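Local coordinates for Alr3699 protein (Nostoc sp., PDB 4XSO) that is of unknown function but belongs to the GT-B clan of glycosyltransferases, whose members are built from two Rossmann-like domains, at residues A[8-13]-A[91-96]; A[27-32]-A[53-58]. All blocks are in the same frame, centred on the assembly; numbering follows the deposited sequence.

Contact 1 of 2, residues A[8-13]-A[91-96]; sequences KILFLD and VQTAHE
In the N-terminal Rossmann-like domain the last turn of helix 85-95 lies on the parallel sheet, where Leu10 of strand 9-13 meets Thr93 and Ala94. Leu10 does this with both tips of its fork. Thr93 CG2 sits against both leucine methyls, 4.1 Å from Leu10 CD1, and CD2 also rests against Ala94, 4.2 Å from Ala94 CB. The leucine and threonine side chains cross at about a right angle. Leu10 can bridge the two because its CG stands opposite the backbone N (chi1 168°), which carries the fork out from the strand to the helix. Thr93 presents its methyl to the leucine while its hydroxyl OG1 bonds back to Lys89 O in the preceding turn, so the polar branch is satisfied within the helix. Helix 85-95 is the crossover helix that comes before strand 99-102, the immediate parallel neighbour of strand 9-13, and Leu10 shares backbone hydrogen bonds with Leu99 and Tyr101 of that strand. Thr93 also touches Leu37 of strand 36-40, while Ala94 backs onto Ala118 of helix 105-118. Beyond this apolar patch, just before the strand begins, the exposed Lys8 reaches over the end of the helix. Its chain bends at chi3 and brings NZ to the main-chain oxygen Glu96 O at 3.2 Å. The bond is angled, with 147° at the carbonyl oxygen, and the ammonium sits 29° off the carbonyl plane. Lys8 CD passes 3.6 Å from the same Glu96 O, so the aliphatic chain lies alongside the acceptor. The Glu96 carboxylate is not paired with the lysine: OE1 stays 5.4 Å from Lys8 NZ, a separation at which any attraction is probably modest. Tyr97 gives Lys8 a cation-pi partner.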
ATOM      1  N   LYS A   8      -4.859  10.102 -20.572  1.00 43.57           N
ATOM      2  CA  LYS A   8      -4.738  10.961 -19.378  1.00 41.02           C
ATOM      3  C   LYS A   8      -3.663  10.448 -18.445  1.00 37.77           C
ATOM      4  O   LYS A   8      -3.620   9.223 -18.120  1.00 32.86           O
ATOM      5  CB  LYS A   8      -6.054  11.046 -18.621  1.00 41.51           C
ATOM      6  CG  LYS A   8      -7.196  11.585 -19.474  1.00 47.78           C
ATOM      7  CD  LYS A   8      -8.533  11.572 -18.715  1.00 51.00           C
ATOM      8  CE  LYS A   8      -8.688  12.791 -17.805  1.00 53.15           C
ATOM      9  NZ  LYS A   8      -9.642  12.609 -16.658  1.00 59.41           N
ATOM     10  N   ILE A   9      -2.790  11.365 -18.011  1.00 33.03           N
ATOM     11  CA  ILE A   9      -1.694  10.992 -17.132  1.00 31.52           C
ATOM     12  C   ILE A   9      -1.859  11.516 -15.745  1.00 29.87           C
ATOM     13  O   ILE A   9      -2.136  12.722 -15.582  1.00 30.96           O
ATOM     14  CB  ILE A   9      -0.330  11.468 -17.672  1.00 30.13           C
ATOM     15  CG1 ILE A   9      -0.120  11.004 -19.094  1.00 33.36           C
ATOM     16  CG2 ILE A   9       0.820  11.043 -16.720  1.00 30.16           C
ATOM     17  CD1 ILE A   9       1.293  11.316 -19.637  1.00 34.84           C
ATOM     18  N   LEU A  10      -1.660  10.630 -14.755  1.00 24.59           N
ATOM     19  CA  LEU A  10      -1.543  11.029 -13.437  1.00 26.77           C
ATOM     20  C   LEU A  10      -0.038  10.979 -13.059  1.00 28.52           C
ATOM     21  O   LEU A  10       0.548   9.902 -12.914  1.00 30.09           O
ATOM     22  CB  LEU A  10      -2.487  10.176 -12.489  1.00 29.61           C
ATOM     23  CG  LEU A  10      -2.158  10.412 -10.990  1.00 28.22           C
ATOM     24  CD1 LEU A  10      -2.546  11.803 -10.561  1.00 29.49           C
ATOM     25  CD2 LEU A  10      -2.811   9.414 -10.032  1.00 28.75           C
ATOM     26  N   PHE A  11       0.548  12.144 -12.902  1.00 25.96           N
ATOM     27  CA  PHE A  11       1.954  12.332 -12.541  1.00 28.35           C
ATOM     28  C   PHE A  11       1.917  12.391 -11.053  1.00 34.41           C
ATOM     29  O   PHE A  11       0.987  13.004 -10.490  1.00 30.42           O
ATOM     30  CB  PHE A  11       2.559  13.642 -13.078  1.00 27.98           C
ATOM     31  CG  PHE A  11       2.704  13.713 -14.580  1.00 26.35           C
ATOM     32  CD1 PHE A  11       3.813  13.152 -15.222  1.00 28.53           C
ATOM     33  CD2 PHE A  11       1.742  14.362 -15.358  1.00 26.82           C
ATOM     34  CE1 PHE A  11       3.956  13.216 -16.585  1.00 28.14           C
ATOM     35  CE2 PHE A  11       1.971  14.536 -16.722  1.00 26.66           C
ATOM     36  CZ  PHE A  11       3.026  13.926 -17.348  1.00 28.69           C
ATOM     37  N   LEU A  12       2.912  11.765 -10.431  1.00 31.35           N
ATOM     38  CA  LEU A  12       3.057  11.785  -9.006  1.00 32.86           C
ATOM     39  C   LEU A  12       4.438  12.194  -8.584  1.00 33.02           C
ATOM     40  O   LEU A  12       5.465  11.763  -9.139  1.00 33.28           O
ATOM     41  CB  LEU A  12       2.791  10.371  -8.427  1.00 31.96           C
ATOM     42  CG  LEU A  12       1.405   9.811  -8.502  1.00 33.78           C
ATOM     43  CD1 LEU A  12       1.416   8.357  -7.968  1.00 37.47           C
ATOM     44  CD2 LEU A  12       0.483  10.701  -7.668  1.00 35.64           C
ATOM     45  N   ASP A  13       4.507  13.026  -7.558  1.00 31.62           N
ATOM     46  CA  ASP A  13       5.804  13.521  -7.140  1.00 31.61           C
ATOM     47  C   ASP A  13       5.781  13.842  -5.638  1.00 37.20           C
ATOM     48  O   ASP A  13       4.890  14.510  -5.156  1.00 32.71           O
ATOM     49  CB  ASP A  13       6.215  14.712  -8.002  1.00 33.68           C
ATOM     50  CG  ASP A  13       7.660  15.165  -7.758  1.00 35.78           C
ATOM     51  OD1 ASP A  13       8.010  15.505  -6.590  1.00 44.10           O
ATOM     52  OD2 ASP A  13       8.448  15.271  -8.747  1.00 39.84           O
ATOM     53  N   VAL A  91      -5.288   5.932  -5.407  1.00 33.16           N
ATOM     54  CA  VAL A  91      -5.977   4.874  -6.169  1.00 33.13           C
ATOM     55  C   VAL A  91      -7.258   5.348  -6.802  1.00 35.36           C
ATOM     56  O   VAL A  91      -7.547   5.031  -7.926  1.00 43.27           O
ATOM     57  CB  VAL A  91      -6.345   3.676  -5.293  1.00 38.68           C
ATOM     58  CG1 VAL A  91      -7.211   2.688  -6.081  1.00 42.82           C
ATOM     59  CG2 VAL A  91      -5.115   3.024  -4.704  1.00 39.47           C
ATOM     60  N   GLN A  92      -8.044   6.043  -6.016  1.00 36.04           N
ATOM     61  CA  GLN A  92      -9.328   6.570  -6.407  1.00 40.97           C
ATOM     62  C   GLN A  92      -9.105   7.561  -7.543  1.00 38.56           C
ATOM     63  O   GLN A  92      -9.752   7.477  -8.542  1.00 38.60           O
ATOM     64  CB  GLN A  92      -9.944   7.282  -5.197  1.00 49.24           C
ATOM     65  CG  GLN A  92     -11.452   7.352  -5.172  1.00 61.18           C
ATOM     66  CD  GLN A  92     -12.031   8.355  -6.123  1.00 70.45           C
ATOM     67  OE1 GLN A  92     -11.650   9.525  -6.111  1.00 83.77           O
ATOM     68  NE2 GLN A  92     -13.007   7.918  -6.932  1.00 82.03           N
ATOM     69  N   THR A  93      -8.109   8.447  -7.421  1.00 37.07           N
ATOM     70  CA  THR A  93      -7.781   9.376  -8.509  1.00 34.85           C
ATOM     71  C   THR A  93      -7.382   8.668  -9.848  1.00 36.80           C
ATOM     72  O   THR A  93      -7.919   8.965 -10.971  1.00 35.80           O
ATOM     73  CB  THR A  93      -6.741  10.345  -8.020  1.00 33.65           C
ATOM     74  OG1 THR A  93      -7.330  11.090  -6.951  1.00 38.22           O
ATOM     75  CG2 THR A  93      -6.348  11.325  -9.080  1.00 33.32           C
ATOM     76  N   ALA A  94      -6.571   7.641  -9.670  1.00 33.06           N
ATOM     77  CA  ALA A  94      -6.021   6.855 -10.748  1.00 36.76           C
ATOM     78  C   ALA A  94      -7.030   6.179 -11.664  1.00 40.48           C
ATOM     79  O   ALA A  94      -6.754   5.978 -12.871  1.00 37.78           O
ATOM     80  CB  ALA A  94      -5.014   5.827 -10.159  1.00 41.05           C
ATOM     81  N   HIS A  95      -8.196   5.829 -11.107  1.00 42.43           N
ATOM     82  CA  HIS A  95      -9.307   5.276 -11.880  1.00 45.36           C
ATOM     83  C   HIS A  95      -9.660   6.207 -13.041  1.00 43.06           C
ATOM     84  O   HIS A  95      -9.892   5.735 -14.147  1.00 41.16           O
ATOM     85  CB  HIS A  95     -10.547   4.963 -10.967  1.00 51.14           C
ATOM     86  CG  HIS A  95     -11.809   4.708 -11.728  1.00 62.28           C
ATOM     87  ND1 HIS A  95     -12.101   3.486 -12.300  1.00 70.31           N
ATOM     88  CD2 HIS A  95     -12.841   5.525 -12.047  1.00 64.41           C
ATOM     89  CE1 HIS A  95     -13.261   3.563 -12.933  1.00 72.85           C
ATOM     90  NE2 HIS A  95     -13.733   4.789 -12.792  1.00 70.12           N
ATOM     91  N   GLU A  96      -9.584   7.520 -12.819  1.00 39.83           N
ATOM     92  CA  GLU A  96      -9.905   8.521 -13.850  1.00 40.52           C
ATOM     93  C   GLU A  96      -8.795   8.791 -14.862  1.00 41.49           C
ATOM     94  O   GLU A  96      -8.975   9.592 -15.800  1.00 35.85           O
ATOM     95  CB  GLU A  96     -10.236   9.836 -13.158  1.00 50.51           C
ATOM     96  CG  GLU A  96     -11.293   9.707 -12.061  1.00 60.50           C
ATOM     97  CD  GLU A  96     -12.644   9.237 -12.608  1.00 72.63           C
ATOM     98  OE1 GLU A  96     -12.949   9.530 -13.792  1.00 84.97           O
ATOM     99  OE2 GLU A  96     -13.417   8.582 -11.866  1.00 79.84           O
TER

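Contact 2 of 2, residues A[27-32]-A[53-58]; sequences DIAKPY and HHIPVE
His53, just past the C-terminal end of helix 45-52, meets the end of the Lys30 side chain. The two side chains cross obliquely, with Lys30 NZ 3.9 Å from the ring carbon His53 CD2 and Lys30 CD 4.2 Å from that same CD2. A bend at chi3 of Lys30 (-78°) turns the amine toward the ring. On the other side of the imidazole, ND1 bonds to Leu49 O one turn back, which ties the ring to its own helix and limits its rotation. Lys30 NZ is also 4.2 Å from His53 NE2, a spacing that would probably disfavour protonation of the histidine. His54 then takes a positive phi (61°) as the C-prime residue of a Schellman motif: its N returns to Glu51 O, and Ile55 N returns to Leu50 O. This reversal directs Ile55 inward, toward helix 20-29. Its CG1 branch lies opposite the carbonyl carbon and continues nearly extended, so CD1 is the atom that arrives, 4.2 Å from Ala29 CB and 4.1 Å from Lys30 CG. Ile55 thus meets the methyl of one residue and the aliphatic root of the next, crossing the lysine chain at about a right angle. From Pro56 the chain runs into edge strand 57-59, with Pro56 and Glu58 bonded through their backbones to strand 36-40. Ile55 also packs on Val38 of that strand and on Leu50 of helix 45-52, filling the corner between the two helices, while helix 370-382 flanks segment 27-32 at Ile28, Pro31 and Tyr32.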
ATOM      1  N   ASP A  27       8.295  20.602 -17.511  1.00 32.13           N
ATOM      2  CA  ASP A  27       8.583  20.417 -18.927  1.00 33.83           C
ATOM      3  C   ASP A  27       7.999  19.128 -19.484  1.00 34.51           C
ATOM      4  O   ASP A  27       7.415  19.095 -20.612  1.00 34.12           O
ATOM      5  CB  ASP A  27      10.128  20.452 -19.161  1.00 38.67           C
ATOM      6  CG  ASP A  27      10.738  21.869 -18.922  1.00 49.72           C
ATOM      7  OD1 ASP A  27      10.054  22.887 -19.220  1.00 60.36           O
ATOM      8  OD2 ASP A  27      11.858  21.971 -18.376  1.00 53.58           O
ATOM      9  N   ILE A  28       8.062  18.065 -18.692  1.00 32.50           N
ATOM     10  CA  ILE A  28       7.470  16.771 -19.153  1.00 30.30           C
ATOM     11  C   ILE A  28       5.929  16.865 -19.244  1.00 31.92           C
ATOM     12  O   ILE A  28       5.352  16.429 -20.201  1.00 30.23           O
ATOM     13  CB  ILE A  28       7.891  15.644 -18.206  1.00 33.39           C
ATOM     14  CG1 ILE A  28       9.390  15.361 -18.270  1.00 34.84           C
ATOM     15  CG2 ILE A  28       7.159  14.377 -18.524  1.00 29.55           C
ATOM     16  CD1 ILE A  28       9.903  14.706 -16.997  1.00 41.87           C
ATOM     17  N   ALA A  29       5.313  17.526 -18.264  1.00 32.26           N
ATOM     18  CA  ALA A  29       3.884  17.639 -18.121  1.00 33.01           C
ATOM     19  C   ALA A  29       3.156  18.673 -19.018  1.00 38.18           C
ATOM     20  O   ALA A  29       1.976  18.473 -19.398  1.00 34.54           O
ATOM     21  CB  ALA A  29       3.582  17.911 -16.672  1.00 36.47           C
ATOM     22  N   LYS A  30       3.843  19.732 -19.425  1.00 36.81           N
ATOM     23  CA  LYS A  30       3.184  20.798 -20.160  1.00 42.58           C
ATOM     24  C   LYS A  30       2.440  20.365 -21.389  1.00 36.58           C
ATOM     25  O   LYS A  30       1.341  20.840 -21.586  1.00 40.85           O
ATOM     26  CB  LYS A  30       4.149  21.966 -20.531  1.00 49.66           C
ATOM     27  CG  LYS A  30       4.097  23.129 -19.533  1.00 58.79           C
ATOM     28  CD  LYS A  30       4.876  24.375 -19.985  1.00 65.09           C
ATOM     29  CE  LYS A  30       6.383  24.239 -19.792  1.00 59.87           C
ATOM     30  NZ  LYS A  30       7.124  25.525 -19.962  1.00 68.06           N
ATOM     31  N   PRO A  31       3.028  19.462 -22.216  1.00 35.98           N
ATOM     32  CA  PRO A  31       2.353  18.982 -23.400  1.00 36.84           C
ATOM     33  C   PRO A  31       1.069  18.236 -23.067  1.00 35.04           C
ATOM     34  O   PRO A  31       0.238  18.009 -23.976  1.00 30.67           O
ATOM     35  CB  PRO A  31       3.369  18.033 -24.059  1.00 36.04           C
ATOM     36  CG  PRO A  31       4.676  18.450 -23.519  1.00 34.28           C
ATOM     37  CD  PRO A  31       4.419  18.987 -22.148  1.00 36.39           C
ATOM     38  N   TYR A  32       0.914  17.855 -21.799  1.00 30.87           N
ATOM     39  CA  TYR A  32      -0.226  16.965 -21.418  1.00 32.29           C
ATOM     40  C   TYR A  32      -1.167  17.701 -20.478  1.00 31.66           C
ATOM     41  O   TYR A  32      -2.095  17.105 -19.916  1.00 28.92           O
ATOM     42  CB  TYR A  32       0.285  15.676 -20.711  1.00 30.94           C
ATOM     43  CG  TYR A  32       1.179  14.919 -21.603  1.00 31.06           C
ATOM     44  CD1 TYR A  32       0.635  14.119 -22.623  1.00 35.23           C
ATOM     45  CD2 TYR A  32       2.562  14.949 -21.429  1.00 29.26           C
ATOM     46  CE1 TYR A  32       1.437  13.419 -23.517  1.00 33.96           C
ATOM     47  CE2 TYR A  32       3.390  14.240 -22.294  1.00 28.72           C
ATOM     48  CZ  TYR A  32       2.829  13.479 -23.333  1.00 35.58           C
ATOM     49  OH  TYR A  32       3.646  12.850 -24.239  1.00 35.33           O
ATOM     50  N   HIS A  53       1.927  27.533 -14.345  1.00 42.28           N
ATOM     51  CA  HIS A  53       2.073  26.971 -15.675  1.00 43.14           C
ATOM     52  C   HIS A  53       0.790  26.294 -16.157  1.00 38.12           C
ATOM     53  O   HIS A  53       0.834  25.601 -17.137  1.00 38.84           O
ATOM     54  CB  HIS A  53       3.252  25.980 -15.698  1.00 42.09           C
ATOM     55  CG  HIS A  53       4.603  26.634 -15.747  1.00 48.43           C
ATOM     56  ND1 HIS A  53       5.356  26.890 -14.613  1.00 52.84           N
ATOM     57  CD2 HIS A  53       5.352  27.051 -16.798  1.00 49.08           C
ATOM     58  CE1 HIS A  53       6.510  27.426 -14.964  1.00 48.57           C
ATOM     59  NE2 HIS A  53       6.527  27.548 -16.283  1.00 51.52           N
ATOM     60  N   HIS A  54      -0.343  26.514 -15.481  1.00 41.23           N
ATOM     61  CA  HIS A  54      -1.645  25.919 -15.822  1.00 42.76           C
ATOM     62  C   HIS A  54      -1.663  24.370 -15.773  1.00 41.53           C
ATOM     63  O   HIS A  54      -2.471  23.723 -16.448  1.00 37.62           O
ATOM     64  CB  HIS A  54      -2.238  26.461 -17.153  1.00 44.64           C
ATOM     65  CG  HIS A  54      -2.237  27.955 -17.227  1.00 46.65           C
ATOM     66  ND1 HIS A  54      -3.119  28.730 -16.507  1.00 50.21           N
ATOM     67  CD2 HIS A  54      -1.403  28.816 -17.861  1.00 43.83           C
ATOM     68  CE1 HIS A  54      -2.832  30.004 -16.687  1.00 49.02           C
ATOM     69  NE2 HIS A  54      -1.797  30.083 -17.511  1.00 51.92           N
ATOM     70  N   ILE A  55      -0.819  23.797 -14.915  1.00 34.96           N
ATOM     71  CA  ILE A  55      -0.777  22.362 -14.789  1.00 34.90           C
ATOM     72  C   ILE A  55      -1.618  22.008 -13.587  1.00 35.44           C
ATOM     73  O   ILE A  55      -1.309  22.400 -12.485  1.00 38.35           O
ATOM     74  CB  ILE A  55       0.638  21.843 -14.679  1.00 34.43           C
ATOM     75  CG1 ILE A  55       1.385  22.169 -15.935  1.00 36.68           C
ATOM     76  CG2 ILE A  55       0.679  20.299 -14.552  1.00 37.57           C
ATOM     77  CD1 ILE A  55       2.861  21.960 -15.783  1.00 36.51           C
ATOM     78  N   PRO A  56      -2.655  21.170 -13.798  1.00 36.13           N
ATOM     79  CA  PRO A  56      -3.476  20.841 -12.670  1.00 35.65           C
ATOM     80  C   PRO A  56      -2.630  20.146 -11.602  1.00 36.00           C
ATOM     81  O   PRO A  56      -1.789  19.284 -11.927  1.00 30.47           O
ATOM     82  CB  PRO A  56      -4.543  19.935 -13.230  1.00 34.29           C
ATOM     83  CG  PRO A  56      -4.579  20.220 -14.697  1.00 39.01           C
ATOM     84  CD  PRO A  56      -3.140  20.575 -15.052  1.00 34.73           C
ATOM     85  N   VAL A  57      -2.915  20.487 -10.354  1.00 31.48           N
ATOM     86  CA  VAL A  57      -2.120  19.965  -9.224  1.00 36.95           C
ATOM     87  C   VAL A  57      -3.037  19.733  -8.066  1.00 37.47           C
ATOM     88  O   VAL A  57      -4.004  20.474  -7.871  1.00 41.50           O
ATOM     89  CB  VAL A  57      -0.873  20.818  -8.857  1.00 36.97           C
ATOM     90  CG1 VAL A  57      -1.277  22.201  -8.493  1.00 39.61           C
ATOM     91  CG2 VAL A  57      -0.121  20.206  -7.662  1.00 39.76           C
ATOM     92  N   GLU A  58      -2.756  18.659  -7.337  1.00 39.74           N
ATOM     93  CA  GLU A  58      -3.491  18.255  -6.137  1.00 44.50           C
ATOM     94  C   GLU A  58      -2.492  17.728  -5.116  1.00 43.38           C
ATOM     95  O   GLU A  58      -1.482  17.054  -5.459  1.00 36.68           O
ATOM     96  CB  GLU A  58      -4.488  17.122  -6.424  1.00 48.27           C
ATOM     97  CG  GLU A  58      -5.382  16.798  -5.215  1.00 58.78           C
ATOM     98  CD  GLU A  58      -6.594  15.940  -5.566  1.00 63.15           C
ATOM     99  OE1 GLU A  58      -6.861  15.750  -6.778  1.00 58.71           O
ATOM    100  OE2 GLU A  58      -7.274  15.453  -4.627  1.00 61.66           O
TER

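How the contacts relate
Strand 9-13, the first of the fold, is followed directly by helix 20-29, whose end joins contact 2 when the chain returns through strand 36-40 and helix 45-52 to residues 53-58. That smaller loop lies wholly within the larger one, which contact 1 closes when the chain, past strand 57-59, reaches the end of helix 85-95. Both reach the same parallel sheet. On strand 9-13 Leu10 turns to helix 85-95, while Phe11, which takes no part in contact 1, packs on helix 20-29, the helix of contact 2. The contact centres are about 13 Å apart; Phe11 CE2 packs 3.7 Å from Ala29 CB, with Ile9 against Tyr32 beside it.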